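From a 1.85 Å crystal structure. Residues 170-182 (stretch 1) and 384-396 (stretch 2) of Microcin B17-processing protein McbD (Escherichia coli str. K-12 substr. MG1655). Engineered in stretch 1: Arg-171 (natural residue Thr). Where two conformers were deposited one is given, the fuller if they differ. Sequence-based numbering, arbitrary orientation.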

# COMPACT_ATOMS: atom_id res chain seq x y z
N GLU E 170 -32.42 -22.31 31.01
CA GLU E 170 -33.23 -21.29 30.29
C GLU E 170 -34.57 -21.85 29.82
O GLU E 170 -35.63 -21.29 30.10
N ARG E 171 -34.51 -22.96 29.10
CA ARG E 171 -35.67 -23.53 28.44
C ARG E 171 -36.63 -24.18 29.44
O ARG E 171 -37.84 -23.98 29.34
N GLN E 172 -36.09 -24.89 30.43
CA GLN E 172 -36.95 -25.49 31.46
C GLN E 172 -37.64 -24.39 32.25
O GLN E 172 -38.86 -24.48 32.50
N SER E 173 -36.89 -23.33 32.59
CA SER E 173 -37.47 -22.15 33.26
C SER E 173 -38.56 -21.49 32.42
O SER E 173 -39.59 -21.10 32.94
N LEU E 174 -38.33 -21.38 31.13
CA LEU E 174 -39.27 -20.72 30.24
C LEU E 174 -40.57 -21.51 30.09
O LEU E 174 -41.65 -20.91 30.06
N LEU E 175 -40.46 -22.83 29.95
CA LEU E 175 -41.64 -23.69 29.85
C LEU E 175 -42.50 -23.68 31.11
O LEU E 175 -43.72 -23.62 31.01
N LEU E 176 -41.87 -23.73 32.28
CA LEU E 176 -42.62 -23.63 33.53
C LEU E 176 -43.34 -22.27 33.65
O LEU E 176 -44.52 -22.22 34.01
N TYR E 177 -42.63 -21.20 33.31
CA TYR E 177 -43.22 -19.84 33.26
C TYR E 177 -44.38 -19.76 32.27
O TYR E 177 -45.46 -19.24 32.59
N TRP E 178 -44.14 -20.27 31.06
CA TRP E 178 -45.19 -20.35 30.04
C TRP E 178 -46.45 -21.06 30.57
O TRP E 178 -47.55 -20.50 30.50
N LEU E 179 -46.27 -22.24 31.14
CA LEU E 179 -47.41 -23.07 31.57
C LEU E 179 -48.17 -22.53 32.78
O LEU E 179 -49.39 -22.64 32.82
N GLN E 180 -47.46 -21.96 33.74
CA GLN E 180 -48.04 -21.54 35.03
C GLN E 180 -48.22 -20.04 35.21
O GLN E 180 -48.99 -19.61 36.06
N GLY E 181 -47.52 -19.24 34.42
CA GLY E 181 -47.52 -17.79 34.59
C GLY E 181 -46.76 -17.23 35.79
O GLY E 181 -46.90 -16.04 36.07
N LYS E 182 -45.96 -18.05 36.46
CA LYS E 182 -45.30 -17.65 37.71
C LYS E 182 -43.85 -17.22 37.48
O LYS E 182 -43.08 -17.94 36.83
N GLY E 384 -50.99 -25.87 35.63
CA GLY E 384 -50.97 -24.50 35.14
C GLY E 384 -52.18 -24.16 34.30
O GLY E 384 -53.27 -24.72 34.50
N ILE E 385 -51.98 -23.23 33.37
CA ILE E 385 -53.03 -22.70 32.51
C ILE E 385 -53.33 -23.67 31.36
O ILE E 385 -52.43 -23.98 30.55
N LYS E 386 -54.59 -24.11 31.27
CA LYS E 386 -54.98 -25.19 30.36
C LYS E 386 -54.65 -24.95 28.88
O LYS E 386 -54.03 -25.80 28.24
N VAL E 387 -55.07 -23.81 28.34
CA VAL E 387 -54.75 -23.43 26.95
C VAL E 387 -53.25 -23.41 26.64
O VAL E 387 -52.84 -23.78 25.54
N ARG E 388 -52.43 -23.01 27.62
CA ARG E 388 -50.98 -22.97 27.42
C ARG E 388 -50.40 -24.39 27.23
O ARG E 388 -49.36 -24.53 26.57
N GLU E 389 -51.05 -25.42 27.78
CA GLU E 389 -50.54 -26.80 27.66
C GLU E 389 -50.60 -27.37 26.23
O GLU E 389 -49.91 -28.35 25.94
N SER E 390 -51.41 -26.77 25.37
CA SER E 390 -51.52 -27.14 23.96
C SER E 390 -50.96 -26.11 22.97
O SER E 390 -51.11 -26.30 21.77
N LYS E 391 -50.33 -25.04 23.44
CA LYS E 391 -49.86 -23.95 22.58
C LYS E 391 -48.37 -23.77 22.73
O LYS E 391 -47.86 -23.77 23.85
N MET E 392 -47.65 -23.58 21.64
CA MET E 392 -46.23 -23.33 21.77
C MET E 392 -45.95 -21.93 22.32
O MET E 392 -46.55 -20.95 21.88
N VAL E 393 -45.04 -21.86 23.28
CA VAL E 393 -44.52 -20.58 23.83
C VAL E 393 -44.05 -19.64 22.69
O VAL E 393 -43.44 -20.11 21.74
N PRO E 394 -44.38 -18.32 22.77
CA PRO E 394 -43.99 -17.35 21.73
C PRO E 394 -42.52 -16.89 21.86
O PRO E 394 -42.21 -15.72 22.17
N PHE E 395 -41.62 -17.83 21.59
CA PHE E 395 -40.19 -17.67 21.79
C PHE E 395 -39.53 -18.37 20.60
O PHE E 395 -40.02 -19.42 20.20
N PRO E 396 -38.46 -17.79 20.01
CA PRO E 396 -37.80 -18.44 18.85
C PRO E 396 -36.95 -19.68 19.19
O PRO E 396 -36.65 -20.53 18.32
OXT PRO E 396 -36.53 -19.86 20.36

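The C-terminal tail of McbD runs along a helix that lies more than two hundred residues earlier in the same chain, and the contact, 781 Å² counted over both sides, is built round Trp-178. Its CA-to-CB bond points sideways, but the t rotamer (chi1 173°, chi2 -122°) carries the indole into the tail, where it is clasped on both faces. Over one face lies Arg-388, whose CA-to-CB bond points toward the helix and whose m, m, t side chain spreads across the ring. Its CD sits 3.3 Å from the centroid of the six-membered ring of Trp-178, almost on the ring normal, and its guanidinium lies flat on the indole, with centres 4.3 Å apart and planes only 11° from parallel. The cation-pi contact is off-centre, because the methylene at CD occupies the middle of the ring while the charged group reaches farther out. That reach is put to use: Arg-388 NH1 donates a hydrogen bond of 2.6 Å to Trp-178 O. Arginine suits this place because a single side chain offers aliphatic carbon, a flat cation and a directed donor, and the acceptor belongs to the last turn of the helix, where carbonyls begin to lack helical partners.

The opposite face of the indole is covered by Val-393 and Pro-394. Val-393 CA and Pro-394 CD each lie 3.8 Å from the centroid of the six-membered ring of Trp-178, and Pro-394 CD comes within 3.3 Å of Trp-178 CZ3; proline's compact ring presents C-H groups to the aromatic surface without needing a long side chain. At the ring edge, Trp-178 NE1 donates to Lys-391 O at 2.9 Å, though the position of that oxygen is less sure, and makes a weak bond to Arg-388 O at 3.2 Å. The indole thus buries a large apolar surface while its one polar atom finds backbone acceptors.

Leu-179 and Val-393 each give up 77 Å² to the contact. The CA-to-CB bond of Leu-179 points away, yet its m, t rotamer brings CD2 back to 3.7 Å from Glu-389 CA. Its backbone matters as well: Ile-385 N donates to Leu-179 O at 2.7 Å, and Gly-384 CA makes a C-H contact with the same Leu-179 O at 3.4 Å. Gly-384 has no side chain, and a CB here would clash with that oxygen. Beyond it, Ile-385, in its m, t rotamer, lays CD1 4.3 Å from Gly-181 N, where the chain leaves the helix with a positive phi that favours glycine.

Farther back along the helix, Leu-174 points toward the tail in a t, p rotamer. Its CD1 packs 4.0 Å from Val-393 CG2, while its CD2 lies over the face of the Phe-395 ring, 3.6 Å from Phe-395 CG. Phe-395, a t rotamer also directed toward the helix, gives this branched leucine a flat apolar surface. The engineered Arg-171 borders the same ring obliquely, its NE 4.2 Å from Phe-395 CE1.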

# COMPACT_ATOMS: atom_id res chain seq x y z
CB GLU E 170 -32.47 -20.76 29.05
CG GLU E 170 -31.43 -19.72 29.40
CD GLU E 170 -30.38 -19.50 28.33
OE1 GLU E 170 -30.58 -19.88 27.16
OE2 GLU E 170 -29.32 -18.94 28.67
CB ARG E 171 -35.25 -24.51 27.33
CG ARG E 171 -34.29 -23.93 26.29
CD ARG E 171 -34.91 -22.79 25.51
NE ARG E 171 -33.94 -22.14 24.63
CZ ARG E 171 -33.60 -22.54 23.40
NH1 ARG E 171 -34.12 -23.63 22.83
NH2 ARG E 171 -32.70 -21.82 22.72
CB GLN E 172 -36.19 -26.44 32.39
CG GLN E 172 -35.53 -27.63 31.69
CD GLN E 172 -36.49 -28.53 30.97
OE1 GLN E 172 -37.62 -28.80 31.45
NE2 GLN E 172 -36.06 -29.05 29.82
CB SER E 173 -36.41 -21.11 33.63
OG SER E 173 -35.49 -21.64 34.58
CB LEU E 174 -38.64 -20.54 28.86
CG LEU E 174 -39.53 -19.97 27.75
CD1 LEU E 174 -39.97 -18.54 28.03
CD2 LEU E 174 -38.82 -20.07 26.42
CB LEU E 175 -41.26 -25.13 29.51
CG LEU E 175 -40.77 -25.32 28.08
CD1 LEU E 175 -39.93 -26.59 27.95
CD2 LEU E 175 -41.93 -25.34 27.10
CB LEU E 176 -41.74 -23.87 34.75
CG LEU E 176 -42.59 -24.12 36.00
CD1 LEU E 176 -43.34 -25.44 35.87
CD2 LEU E 176 -41.76 -24.11 37.27
CB TYR E 177 -42.18 -18.81 32.88
CG TYR E 177 -42.74 -17.45 32.55
CD1 TYR E 177 -43.27 -16.64 33.54
CD2 TYR E 177 -42.76 -16.98 31.26
CE1 TYR E 177 -43.79 -15.38 33.25
CE2 TYR E 177 -43.28 -15.73 30.95
CZ TYR E 177 -43.79 -14.94 31.95
OH TYR E 177 -44.29 -13.71 31.64
CB TRP E 178 -44.66 -21.08 28.81
CG TRP E 178 -45.69 -21.36 27.74
CD1 TRP E 178 -46.04 -22.58 27.24
CD2 TRP E 178 -46.47 -20.40 27.04
NE1 TRP E 178 -46.98 -22.43 26.26
CE2 TRP E 178 -47.27 -21.10 26.12
CE3 TRP E 178 -46.56 -19.00 27.09
CZ2 TRP E 178 -48.16 -20.46 25.25
CZ3 TRP E 178 -47.45 -18.36 26.22
CH2 TRP E 178 -48.24 -19.09 25.32
CB LEU E 179 -46.96 -24.51 31.82
CG LEU E 179 -46.48 -25.22 30.55
CD1 LEU E 179 -45.71 -26.49 30.88
CD2 LEU E 179 -47.63 -25.50 29.59
CB GLN E 180 -47.18 -22.09 36.17
CG GLN E 180 -47.14 -23.60 36.17
CD GLN E 180 -46.56 -24.18 37.45
OE1 GLN E 180 -47.24 -24.91 38.18
NE2 GLN E 180 -45.31 -23.85 37.73
CB LYS E 182 -45.36 -18.80 38.72
CG LYS E 182 -46.73 -18.98 39.34
CD LYS E 182 -46.92 -20.37 39.92
CE LYS E 182 -48.40 -20.65 40.13
NZ LYS E 182 -48.68 -22.06 40.51
CB ILE E 385 -52.64 -21.32 31.94
CG1 ILE E 385 -52.41 -20.31 33.07
CG2 ILE E 385 -53.71 -20.80 30.99
CD1 ILE E 385 -51.42 -19.22 32.71
CB LYS E 386 -56.48 -25.52 30.49
CG LYS E 386 -56.94 -26.76 29.72
CD LYS E 386 -56.00 -27.95 29.92
CE LYS E 386 -56.69 -29.30 29.74
NZ LYS E 386 -55.71 -30.42 29.87
CB VAL E 387 -55.37 -22.08 26.50
CG1 VAL E 387 -56.85 -22.26 26.19
CG2 VAL E 387 -55.15 -20.97 27.53
CB ARG E 388 -50.25 -22.29 28.59
CG ARG E 388 -50.70 -20.87 28.92
CD ARG E 388 -49.98 -19.85 28.10
NE ARG E 388 -50.25 -18.44 28.42
CZ ARG E 388 -49.54 -17.65 29.22
NH1 ARG E 388 -48.51 -18.11 29.93
NH2 ARG E 388 -49.88 -16.38 29.33
CB GLU E 389 -51.29 -27.75 28.60
CG GLU E 389 -51.08 -27.47 30.08
CD GLU E 389 -51.91 -28.38 30.98
OE1 GLU E 389 -53.10 -28.63 30.66
OE2 GLU E 389 -51.39 -28.83 32.02
CB SER E 390 -53.00 -27.38 23.64
OG SER E 390 -53.75 -26.18 23.80
CB LYS E 391 -50.51 -22.63 22.98
CG LYS E 391 -51.80 -22.26 22.27
CD LYS E 391 -52.15 -20.79 22.54
CE LYS E 391 -51.20 -19.83 21.83
NZ LYS E 391 -51.65 -18.41 21.85
CB MET E 392 -45.50 -23.54 20.46
CG MET E 392 -44.02 -23.34 20.65
SD MET E 392 -43.04 -24.06 19.37
CE MET E 392 -41.44 -23.46 19.92
CB VAL E 393 -43.36 -20.85 24.84
CG1 VAL E 393 -42.14 -21.47 24.17
CG2 VAL E 393 -42.97 -19.59 25.62
CB PRO E 394 -45.01 -16.22 21.92
CG PRO E 394 -45.30 -16.24 23.38
CD PRO E 394 -45.28 -17.69 23.76
CB PHE E 395 -39.78 -18.33 23.11
CG PHE E 395 -38.37 -18.06 23.52
CD1 PHE E 395 -37.36 -18.95 23.20
CD2 PHE E 395 -38.05 -16.91 24.24
CE1 PHE E 395 -36.04 -18.70 23.56
CE2 PHE E 395 -36.73 -16.65 24.61
CZ PHE E 395 -35.73 -17.55 24.26
CB PRO E 396 -36.89 -17.34 18.28
CG PRO E 396 -36.76 -16.30 19.33
CD PRO E 396 -37.77 -16.54 20.41